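Local coordinates for protein of unknown function with a cupin-like fold (Ralstonia eutropha, PDB 3CJX) that is of unknown function but adopts a cupin-like fold and belongs to the ChrR-like cupin family, at residues V13-H18 against F33-D38; P19-L24 against Q149-R154; V45-F50 against E111-L116; S117-N122 against L130-A135. All coordinates share one frame; numbering follows the deposited sequence. Where two conformers were deposited one is given.

Interaction 1 (V13-H18 against F33-D38); sequences VDTTAH and FPLFMD. With SO4 (sulfate ion), chain I.
Phe-33 and Thr-15 meet through the phenyl ring. Over one face of that ring lies Thr-15 CA, 3.9 Å from the ring centroid and 20° off the normal, a CH-pi contact. It is shifted from the centre toward the rim. The carbonyl O of His-18 sits at the ring edge, near its plane, 3.5 Å from Phe-33 CE2. Val-13 comes in obliquely, its CG1 3.5 Å from Phe-33 CE1. CG of Phe-33 stands anti to the backbone N (chi1 -159°), and the ring reaches into the bend of 13-18. Outside the two segments, Phe-20 meets the Phe-33 ring edge-to-face.

The His-18 ring has a sulfate at its edge, in plane. His-18 ND1 donates to sulfate O4 at 2.7 Å, with a weak bond to O2. The ion probably comes from the crystallisation liquor.

A second apolar patch lies beside the Phe-33 ring. Leu-35 CD2 lies 3.5 Å from Thr-15 CG2, and the two side chains cross at about a right angle. The same Leu-35 methyl also touches Val-13 CG1 at 4.0 Å.

The contact lays a loop near the N terminus against strand 30-38 of the cupin-like beta fold. No hydrogen bond joins the two segments. The loop holds its own shape by a type I turn from Asp-14 to Ala-17. Asp-14 OD1 accepts from Thr-16 N at 2.7 Å, which makes an Asx turn, and also from Thr-16 OG1. On the strand, Leu-35 and Phe-36 form a classic beta bulge opposite Val-45.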
# COMPACT_ATOMS: atom_id res chain seq x y z
N VAL A 13 6.93 9.11 -11.61
CA VAL A 13 7.81 8.28 -10.80
C VAL A 13 8.11 6.97 -11.50
O VAL A 13 7.20 6.24 -11.82
CB VAL A 13 7.14 7.93 -9.47
CG1 VAL A 13 8.01 6.98 -8.68
CG2 VAL A 13 6.88 9.18 -8.65
N ASP A 14 9.38 6.67 -11.76
CA ASP A 14 9.75 5.40 -12.37
C ASP A 14 10.08 4.41 -11.25
O ASP A 14 11.13 4.54 -10.59
CB ASP A 14 10.95 5.59 -13.30
CG ASP A 14 11.43 4.29 -13.93
OD1 ASP A 14 11.08 3.19 -13.43
OD2 ASP A 14 12.19 4.35 -14.92
N THR A 15 9.22 3.41 -11.04
CA THR A 15 9.46 2.44 -9.95
C THR A 15 10.62 1.46 -10.18
O THR A 15 10.97 0.73 -9.28
CB THR A 15 8.19 1.66 -9.54
OG1 THR A 15 7.73 0.86 -10.63
CG2 THR A 15 7.09 2.62 -9.10
N THR A 16 11.20 1.43 -11.38
CA THR A 16 12.38 0.58 -11.66
C THR A 16 13.73 1.31 -11.50
O THR A 16 14.76 0.67 -11.55
CB THR A 16 12.35 -0.02 -13.09
OG1 THR A 16 12.60 1.00 -14.06
CG2 THR A 16 11.02 -0.67 -13.38
N ALA A 17 13.72 2.63 -11.34
CA ALA A 17 14.96 3.41 -11.18
C ALA A 17 15.55 3.42 -9.75
O ALA A 17 16.63 3.98 -9.55
CB ALA A 17 14.73 4.83 -11.67
N HIS A 18 14.83 2.86 -8.77
CA HIS A 18 15.28 2.84 -7.38
C HIS A 18 14.75 1.59 -6.72
O HIS A 18 13.69 1.11 -7.11
CB HIS A 18 14.75 4.06 -6.60
CG HIS A 18 15.13 5.37 -7.20
ND1 HIS A 18 16.36 5.96 -6.98
CD2 HIS A 18 14.48 6.18 -8.07
CE1 HIS A 18 16.43 7.09 -7.67
NE2 HIS A 18 15.30 7.25 -8.33
N PHE A 33 6.87 0.89 -2.80
CA PHE A 33 7.38 2.00 -3.57
C PHE A 33 6.23 3.03 -3.58
O PHE A 33 5.23 2.81 -4.24
CB PHE A 33 7.80 1.61 -4.99
CG PHE A 33 8.76 2.58 -5.61
CD1 PHE A 33 8.43 3.93 -5.74
CD2 PHE A 33 10.00 2.16 -6.04
CE1 PHE A 33 9.30 4.83 -6.28
CE2 PHE A 33 10.88 3.05 -6.60
CZ PHE A 33 10.52 4.40 -6.72
N PRO A 34 6.38 4.15 -2.86
CA PRO A 34 5.29 5.10 -2.85
C PRO A 34 5.20 5.83 -4.17
O PRO A 34 6.21 6.05 -4.82
CB PRO A 34 5.69 6.07 -1.73
CG PRO A 34 7.16 6.02 -1.72
CD PRO A 34 7.53 4.63 -2.07
N LEU A 35 3.98 6.17 -4.56
CA LEU A 35 3.71 6.91 -5.80
C LEU A 35 3.01 8.24 -5.48
O LEU A 35 3.57 9.31 -5.75
CB LEU A 35 2.87 6.04 -6.76
CG LEU A 35 3.47 4.65 -6.98
CD1 LEU A 35 2.57 3.76 -7.81
CD2 LEU A 35 4.86 4.81 -7.61
N PHE A 36 1.83 8.16 -4.86
CA PHE A 36 1.04 9.34 -4.52
C PHE A 36 0.51 9.25 -3.10
O PHE A 36 -0.09 8.26 -2.74
CB PHE A 36 -0.13 9.48 -5.50
CG PHE A 36 -0.94 10.72 -5.30
CD1 PHE A 36 -0.60 11.89 -5.94
CD2 PHE A 36 -2.05 10.72 -4.46
CE1 PHE A 36 -1.33 13.03 -5.76
CE2 PHE A 36 -2.78 11.86 -4.27
CZ PHE A 36 -2.43 13.02 -4.91
N MSE A 37 0.72 10.30 -2.29
CA MSE A 37 0.25 10.33 -0.89
C MSE A 37 -0.41 11.64 -0.52
O MSE A 37 0.22 12.69 -0.54
CB MSE A 37 1.41 10.08 0.04
CG MSE A 37 2.26 8.95 -0.43
SE MSE A 37 3.00 7.98 1.00
CE MSE A 37 1.41 6.93 1.39
N ASP A 38 -1.68 11.55 -0.15
CA ASP A 38 -2.50 12.71 0.22
C ASP A 38 -3.11 12.42 1.58
O ASP A 38 -4.22 11.91 1.64
CB ASP A 38 -3.60 12.94 -0.83
CG ASP A 38 -4.45 14.16 -0.54
OD1 ASP A 38 -4.46 14.65 0.62
OD2 ASP A 38 -5.14 14.64 -1.48
S SO4 I . 19.13 4.66 -5.22
O1 SO4 I . 18.91 3.89 -3.99
O2 SO4 I . 18.67 3.95 -6.41
O3 SO4 I . 20.56 4.95 -5.37
O4 SO4 I . 18.38 5.91 -5.12

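Interaction 2 (P19-L24 against Q149-R154); sequences PFLKAL and QDNGLR. With SO4 (sulfate ion), chain I.
Gln-149 grips the backbone of Lys-22 with both ends of its side-chain amide. Its segment leaves helix 135-148 through a Schellman motif, with Asp-150 at positive phi. The 149-154 loop then packs against the 19-24 loop, which precedes the first strand of the cupin-like fold. Neither segment is regular helix or strand.

The tight part is polar at both ends and apolar between. Lys-22 N donates to Gln-149 OE1 at 3.0 Å, nearly straight at 172°, in the carbonyl plane and on a lone pair. Gln-149 NE2 returns a bond to Lys-22 O, also 3.0 Å but more bent at 141°. The Gln-149 chain is extended beyond CG, and the amide meets the Lys-22 backbone. The two bonds fix the rotation of the amide. Leu-21 lies between the polar ends. Its CD2 rests 3.6 Å from Asn-151 ND2, and its CG meets Leu-153 CD1 at 4.0 Å. Leu-21 also touches Trp-141 and Val-142 of the helix.

The looser side is more exposed. The Lys-22 chain bends at chi2 and chi4, and NZ ends on its own segment, in a weak bond to Phe-20 O. Pro-19 CD lies 3.4 Å from sulfate O2. Gly-152 N donates to sulfate O4 at 2.8 Å.

Asn-151 is buried and sets the other end of the tight part. Its ND2 donates to Pro-19 O at 2.7 Å. That carbonyl O lies in the Asn-151 amide plane, while ND2 stands 39° above the carbonyl plane of Pro-19.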
# COMPACT_ATOMS: atom_id res chain seq x y z
N PRO A 19 15.46 1.07 -5.71
CA PRO A 19 14.93 -0.11 -5.04
C PRO A 19 13.75 0.23 -4.16
O PRO A 19 13.61 1.37 -3.74
CB PRO A 19 16.10 -0.58 -4.17
CG PRO A 19 16.95 0.59 -3.97
CD PRO A 19 16.75 1.51 -5.14
N PHE A 20 12.89 -0.75 -3.91
CA PHE A 20 11.73 -0.55 -3.04
C PHE A 20 12.20 -0.29 -1.61
O PHE A 20 13.30 -0.69 -1.21
CB PHE A 20 10.80 -1.77 -3.05
CG PHE A 20 9.85 -1.82 -4.22
CD1 PHE A 20 10.27 -1.58 -5.52
CD2 PHE A 20 8.52 -2.19 -4.02
CE1 PHE A 20 9.37 -1.66 -6.58
CE2 PHE A 20 7.62 -2.28 -5.08
CZ PHE A 20 8.05 -2.01 -6.36
N LEU A 21 11.37 0.42 -0.86
CA LEU A 21 11.63 0.65 0.55
C LEU A 21 11.32 -0.69 1.21
O LEU A 21 10.26 -1.28 0.97
CB LEU A 21 10.71 1.76 1.08
CG LEU A 21 10.86 3.12 0.38
CD1 LEU A 21 9.86 4.13 0.93
CD2 LEU A 21 12.31 3.60 0.54
N LYS A 22 12.23 -1.20 2.02
CA LYS A 22 12.07 -2.52 2.62
C LYS A 22 11.41 -2.56 3.99
O LYS A 22 11.56 -1.65 4.80
CB LYS A 22 13.42 -3.24 2.65
CG LYS A 22 14.10 -3.23 1.26
CD LYS A 22 14.80 -4.52 0.95
CE LYS A 22 15.14 -4.74 -0.55
NZ LYS A 22 15.12 -3.55 -1.47
N ALA A 23 10.61 -3.61 4.21
CA ALA A 23 9.98 -3.87 5.49
C ALA A 23 9.13 -2.75 6.06
O ALA A 23 9.44 -2.24 7.13
CB ALA A 23 11.05 -4.27 6.51
N LEU A 24 8.06 -2.38 5.36
CA LEU A 24 7.14 -1.33 5.83
C LEU A 24 6.74 -1.52 7.28
O LEU A 24 6.33 -2.63 7.68
CB LEU A 24 5.87 -1.31 4.98
CG LEU A 24 4.81 -0.24 5.30
CD1 LEU A 24 5.41 1.14 5.09
CD2 LEU A 24 3.54 -0.44 4.43
N GLN A 149 17.37 3.94 4.89
CA GLN A 149 17.85 3.01 3.86
C GLN A 149 18.66 3.69 2.74
O GLN A 149 19.08 3.04 1.77
CB GLN A 149 16.67 2.25 3.24
CG GLN A 149 15.86 1.48 4.26
CD GLN A 149 14.70 0.72 3.64
OE1 GLN A 149 14.62 0.53 2.42
NE2 GLN A 149 13.79 0.27 4.49
N ASP A 150 18.87 5.01 2.89
CA ASP A 150 19.66 5.79 1.94
C ASP A 150 19.12 5.65 0.51
O ASP A 150 19.88 5.53 -0.45
CB ASP A 150 21.12 5.36 2.05
CG ASP A 150 22.05 6.18 1.17
OD1 ASP A 150 21.72 7.35 0.86
OD2 ASP A 150 23.11 5.63 0.79
N ASN A 151 17.80 5.66 0.37
CA ASN A 151 17.16 5.47 -0.91
C ASN A 151 16.94 6.84 -1.53
O ASN A 151 16.42 7.74 -0.87
CB ASN A 151 15.84 4.72 -0.71
CG ASN A 151 15.24 4.22 -2.01
OD1 ASN A 151 15.20 4.93 -3.00
ND2 ASN A 151 14.77 2.99 -1.99
N GLY A 152 17.31 6.99 -2.81
CA GLY A 152 17.20 8.27 -3.52
C GLY A 152 15.96 8.42 -4.38
O GLY A 152 15.97 9.10 -5.39
N LEU A 153 14.88 7.79 -3.94
CA LEU A 153 13.58 7.80 -4.61
C LEU A 153 12.79 9.07 -4.31
O LEU A 153 13.07 9.78 -3.35
CB LEU A 153 12.84 6.52 -4.17
CG LEU A 153 11.43 6.31 -3.68
CD1 LEU A 153 11.44 4.89 -3.20
CD2 LEU A 153 11.01 7.22 -2.54
N ARG A 154 11.82 9.36 -5.18
CA ARG A 154 10.91 10.50 -5.04
C ARG A 154 9.51 10.01 -5.29
O ARG A 154 9.32 9.09 -6.08
CB ARG A 154 11.17 11.57 -6.09
CG ARG A 154 12.55 12.15 -6.13
CD ARG A 154 12.59 13.34 -7.11
NE ARG A 154 12.17 12.94 -8.46
CZ ARG A 154 11.91 13.80 -9.46
NH1 ARG A 154 12.01 15.12 -9.28
NH2 ARG A 154 11.54 13.32 -10.64
S SO4 I . 19.13 4.66 -5.22
O1 SO4 I . 18.91 3.89 -3.99
O2 SO4 I . 18.67 3.95 -6.41
O3 SO4 I . 20.56 4.95 -5.37
O4 SO4 I . 18.38 5.91 -5.12

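Interaction 3 (V45-F50 against E111-L116); sequences VMRASF and EVIFML
Arg-47 folds its long side chain back over the neighbouring strand and brings its guanidinium to Glu-111. The chain is bent at chi2 (-88°) and again at chi3. CD passes over Ile-113 CB, and the two side chains cross at about a right angle.

Strands 43-50 and 110-117 are antiparallel neighbours in one sheet of the cupin-like beta fold. Between the segments, Met-46 pairs with Phe-114 and Ala-48 with Val-112 as hydrogen-bonded pairs, with two backbone bonds in each.

On the face carrying Met-46, Ala-48, Val-112 and Phe-114, small and large groups alternate. The Phe-114 ring leans over strand 43-50. CB of the selenomethionine Met-46 lies over the Phe-114 ring, off-centre, 4.2 Å from the centroid, with CG near CZ. Ala-48 is the low spot in this row. Its CB meets the edge of the Phe-114 ring and also Val-112 CG2, at 3.7 Å. Val-112 CG2 also fits against the edge of the Phe-50 ring, 3.7 Å from CE2.

The other face carries the charged groups. Arg-47 NH1 forms a salt bridge to Glu-111 OE1 at 3.1 Å, with the two planes 86° apart. NH1 also donates to Val-112 O at 3.1 Å. Ala-48 N reaches that oxygen from the opposite face of its plane. Ser-49 OG donates to Glu-111 OE2 at 2.7 Å, and Gln-109 NE2 bonds to the same hydroxyl. Each carboxylate oxygen of Glu-111 thus has a donor, which would be consistent with a charged Glu-111 beside Arg-47.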
# COMPACT_ATOMS: atom_id res chain seq x y z
N VAL A 45 -1.59 5.97 -3.43
CA VAL A 45 -1.45 5.10 -4.57
C VAL A 45 -0.05 4.53 -4.43
O VAL A 45 0.92 5.29 -4.43
CB VAL A 45 -1.65 5.87 -5.89
CG1 VAL A 45 -1.54 4.91 -7.09
CG2 VAL A 45 -2.98 6.59 -5.87
N MSE A 46 0.06 3.22 -4.25
CA MSE A 46 1.36 2.57 -4.02
C MSE A 46 1.58 1.31 -4.84
O MSE A 46 0.64 0.69 -5.31
CB MSE A 46 1.43 2.08 -2.57
CG MSE A 46 0.89 2.98 -1.47
SE MSE A 46 2.06 4.45 -1.03
CE MSE A 46 1.41 5.88 -2.10
N ARG A 47 2.83 0.93 -4.96
CA ARG A 47 3.24 -0.34 -5.53
C ARG A 47 3.76 -1.12 -4.35
O ARG A 47 4.57 -0.58 -3.58
CB ARG A 47 4.37 -0.16 -6.53
CG ARG A 47 3.94 0.10 -7.92
CD ARG A 47 3.71 -1.14 -8.78
NE ARG A 47 4.90 -1.94 -9.06
CZ ARG A 47 5.23 -3.10 -8.50
NH1 ARG A 47 4.46 -3.68 -7.58
NH2 ARG A 47 6.34 -3.72 -8.87
N ALA A 48 3.28 -2.35 -4.16
CA ALA A 48 3.76 -3.22 -3.08
C ALA A 48 4.40 -4.48 -3.68
O ALA A 48 4.00 -4.92 -4.76
CB ALA A 48 2.64 -3.60 -2.13
N SER A 49 5.40 -5.02 -3.01
CA SER A 49 6.09 -6.24 -3.42
C SER A 49 6.09 -7.17 -2.21
O SER A 49 6.79 -6.92 -1.23
CB SER A 49 7.50 -5.96 -3.92
OG SER A 49 8.09 -7.13 -4.45
N PHE A 50 5.29 -8.23 -2.29
CA PHE A 50 5.13 -9.15 -1.18
C PHE A 50 5.89 -10.46 -1.31
O PHE A 50 5.87 -11.10 -2.36
CB PHE A 50 3.67 -9.47 -1.01
CG PHE A 50 2.82 -8.29 -0.70
CD1 PHE A 50 2.69 -7.85 0.61
CD2 PHE A 50 2.10 -7.67 -1.69
CE1 PHE A 50 1.88 -6.80 0.91
CE2 PHE A 50 1.28 -6.59 -1.39
CZ PHE A 50 1.18 -6.16 -0.09
N GLU A 111 3.45 -8.94 -6.84
CA GLU A 111 3.51 -7.51 -7.13
C GLU A 111 2.13 -6.88 -7.36
O GLU A 111 1.39 -7.32 -8.26
CB GLU A 111 4.35 -7.29 -8.40
CG GLU A 111 5.79 -7.81 -8.35
CD GLU A 111 6.66 -7.06 -7.35
OE1 GLU A 111 6.21 -6.08 -6.76
OE2 GLU A 111 7.83 -7.45 -7.16
N VAL A 112 1.79 -5.85 -6.59
CA VAL A 112 0.48 -5.20 -6.78
C VAL A 112 0.58 -3.69 -6.89
O VAL A 112 1.57 -3.08 -6.48
CB VAL A 112 -0.49 -5.53 -5.64
CG1 VAL A 112 -0.62 -7.04 -5.46
CG2 VAL A 112 -0.02 -4.89 -4.37
N ILE A 113 -0.43 -3.08 -7.48
CA ILE A 113 -0.53 -1.63 -7.47
C ILE A 113 -1.90 -1.37 -6.90
O ILE A 113 -2.88 -1.99 -7.31
CB ILE A 113 -0.37 -0.96 -8.87
CG1 ILE A 113 -0.40 0.56 -8.71
CG2 ILE A 113 -1.46 -1.41 -9.86
CD1 ILE A 113 -0.18 1.30 -10.00
N PHE A 114 -1.99 -0.51 -5.91
CA PHE A 114 -3.30 -0.24 -5.36
C PHE A 114 -3.52 1.20 -5.03
O PHE A 114 -2.59 1.96 -4.84
CB PHE A 114 -3.58 -1.08 -4.12
CG PHE A 114 -2.69 -0.77 -2.97
CD1 PHE A 114 -3.02 0.23 -2.05
CD2 PHE A 114 -1.52 -1.48 -2.78
CE1 PHE A 114 -2.19 0.52 -0.99
CE2 PHE A 114 -0.69 -1.21 -1.72
CZ PHE A 114 -1.03 -0.20 -0.81
N MSE A 115 -4.80 1.54 -5.01
CA MSE A 115 -5.25 2.86 -4.65
C MSE A 115 -6.12 2.70 -3.39
O MSE A 115 -7.24 2.22 -3.49
CB MSE A 115 -6.02 3.48 -5.84
CG MSE A 115 -5.21 3.63 -7.19
SE MSE A 115 -5.38 2.36 -8.74
CE MSE A 115 -4.74 0.65 -8.16
N LEU A 116 -5.60 3.10 -2.22
CA LEU A 116 -6.33 2.97 -0.96
C LEU A 116 -6.85 4.30 -0.46
O LEU A 116 -6.08 5.21 -0.20
CB LEU A 116 -5.42 2.38 0.13
CG LEU A 116 -5.97 2.25 1.57
CD1 LEU A 116 -7.13 1.29 1.67
CD2 LEU A 116 -4.86 1.79 2.49

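Interaction 4 (S117-N122 against L130-A135); sequences SGCNVN and LGLSDA
The Val-121 and Leu-132 side chains run next to each other in one direction, as a non-hydrogen-bonded pair. Leu-132 CD2 touches Val-121 CG2 and also reaches Cys-119 SG. SG stands anti to the backbone N of Cys-119 (chi1 173°), and SG also touches Asp-134 CB, 3.8 Å away.

The sheet face with Asn-122 and Ser-133 is polar. Asn-122 ND2 makes a weak bond to Ser-133 OG at 3.3 Å. The other end of that amide, OD1, accepts from His-59 ND1 on strand 58-61.

These side chains sit on a beta hairpin of strands 120-123 and 129-133, in the second sheet of the cupin-like fold. Strand 129-133 is outermost there within the chain. Asn-120 and Ser-133 exchange backbone bonds, the shorter from Ser-133 N to Asn-120 O at 2.7 Å. Asn-122 N donates to Gly-131 O at 2.7 Å. Leu-130 N donates to Asn-122 O at 2.7 Å, nearly straight at 172°. A classic beta bulge sets Leu-130 and Gly-131 together against Asn-122.

Farther out, Thr-62 OG1 accepts from Cys-119 N. Asp-134 is the N-cap of helix 135-148, its OD1 taking Val-137 N.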
# COMPACT_ATOMS: atom_id res chain seq x y z
N SER A 117 -8.16 4.40 -0.31
CA SER A 117 -8.78 5.60 0.24
C SER A 117 -9.13 5.35 1.68
O SER A 117 -9.45 4.23 2.08
CB SER A 117 -10.04 6.00 -0.52
OG SER A 117 -9.68 6.43 -1.81
N GLY A 118 -9.08 6.42 2.46
CA GLY A 118 -9.39 6.35 3.85
C GLY A 118 -8.25 5.73 4.61
O GLY A 118 -7.11 5.66 4.15
N CYS A 119 -8.61 5.20 5.76
CA CYS A 119 -7.65 4.69 6.68
C CYS A 119 -7.82 3.18 6.90
O CYS A 119 -8.84 2.58 6.54
CB CYS A 119 -7.86 5.49 7.96
SG CYS A 119 -6.98 4.97 9.32
N ASN A 120 -6.78 2.60 7.48
CA ASN A 120 -6.83 1.18 7.79
C ASN A 120 -6.80 1.04 9.30
O ASN A 120 -5.99 1.63 9.99
CB ASN A 120 -5.73 0.38 7.08
CG ASN A 120 -6.07 0.10 5.61
OD1 ASN A 120 -7.07 0.59 5.09
ND2 ASN A 120 -5.24 -0.70 4.95
N VAL A 121 -7.78 0.29 9.81
CA VAL A 121 -7.85 0.06 11.25
C VAL A 121 -7.50 -1.42 11.35
O VAL A 121 -8.16 -2.25 10.72
CB VAL A 121 -9.23 0.38 11.87
CG1 VAL A 121 -9.16 0.26 13.39
CG2 VAL A 121 -9.65 1.77 11.48
N ASN A 122 -6.48 -1.72 12.13
CA ASN A 122 -5.92 -3.07 12.24
C ASN A 122 -6.40 -3.85 13.45
O ASN A 122 -6.36 -3.34 14.58
CB ASN A 122 -4.40 -2.98 12.25
CG ASN A 122 -3.85 -2.28 10.99
OD1 ASN A 122 -4.29 -2.55 9.87
ND2 ASN A 122 -2.91 -1.36 11.18
N LEU A 130 -5.26 -3.41 17.04
CA LEU A 130 -3.79 -3.37 17.02
C LEU A 130 -3.23 -1.95 16.76
O LEU A 130 -2.23 -1.55 17.36
CB LEU A 130 -3.24 -4.30 15.93
CG LEU A 130 -3.31 -5.81 16.10
CD1 LEU A 130 -2.84 -6.48 14.81
CD2 LEU A 130 -2.49 -6.31 17.29
N GLY A 131 -3.86 -1.22 15.84
CA GLY A 131 -3.46 0.14 15.47
C GLY A 131 -4.14 0.67 14.21
O GLY A 131 -4.94 -0.02 13.57
N LEU A 132 -3.82 1.91 13.87
CA LEU A 132 -4.36 2.60 12.70
C LEU A 132 -3.24 2.79 11.71
O LEU A 132 -2.11 2.96 12.11
CB LEU A 132 -4.88 4.00 13.08
CG LEU A 132 -6.31 4.10 13.60
CD1 LEU A 132 -6.61 5.51 14.10
CD2 LEU A 132 -7.26 3.70 12.50
N SER A 133 -3.56 2.78 10.44
CA SER A 133 -2.58 3.13 9.42
C SER A 133 -3.21 4.06 8.38
O SER A 133 -3.81 3.59 7.42
CB SER A 133 -2.01 1.88 8.73
OG SER A 133 -1.26 1.06 9.62
N ASP A 134 -3.13 5.38 8.58
CA ASP A 134 -3.63 6.34 7.56
C ASP A 134 -2.46 6.81 6.69
O ASP A 134 -1.29 6.49 6.97
CB ASP A 134 -4.36 7.54 8.18
CG ASP A 134 -3.49 8.33 9.14
OD1 ASP A 134 -2.32 7.93 9.37
OD2 ASP A 134 -3.99 9.35 9.68
N ALA A 135 -2.78 7.58 5.65
CA ALA A 135 -1.80 8.12 4.72
C ALA A 135 -0.66 8.84 5.47
O ALA A 135 0.52 8.71 5.13
CB ALA A 135 -2.47 9.06 3.74

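From the N terminus, 13-18 turns back on strand 30-38, and interaction 1 closes a short loop. Segment 19-24 follows at once but waits for 149-154, so interactions 1 and 2 cross along the chain. They touch through Phe-33 and Leu-153 and share the sulfate. Interaction 2 closes a long loop, and interactions 3 and 4 are nested inside it. Interaction 3 joins strands 43-50 and 110-117. It adjoins interaction 1 in the same sheet, where Phe-33 and Phe-36 pair with Arg-47 and Val-45. The chain then passes directly into interaction 4, a hairpin in the other sheet. From there helix 135-148 leads back to interaction 2.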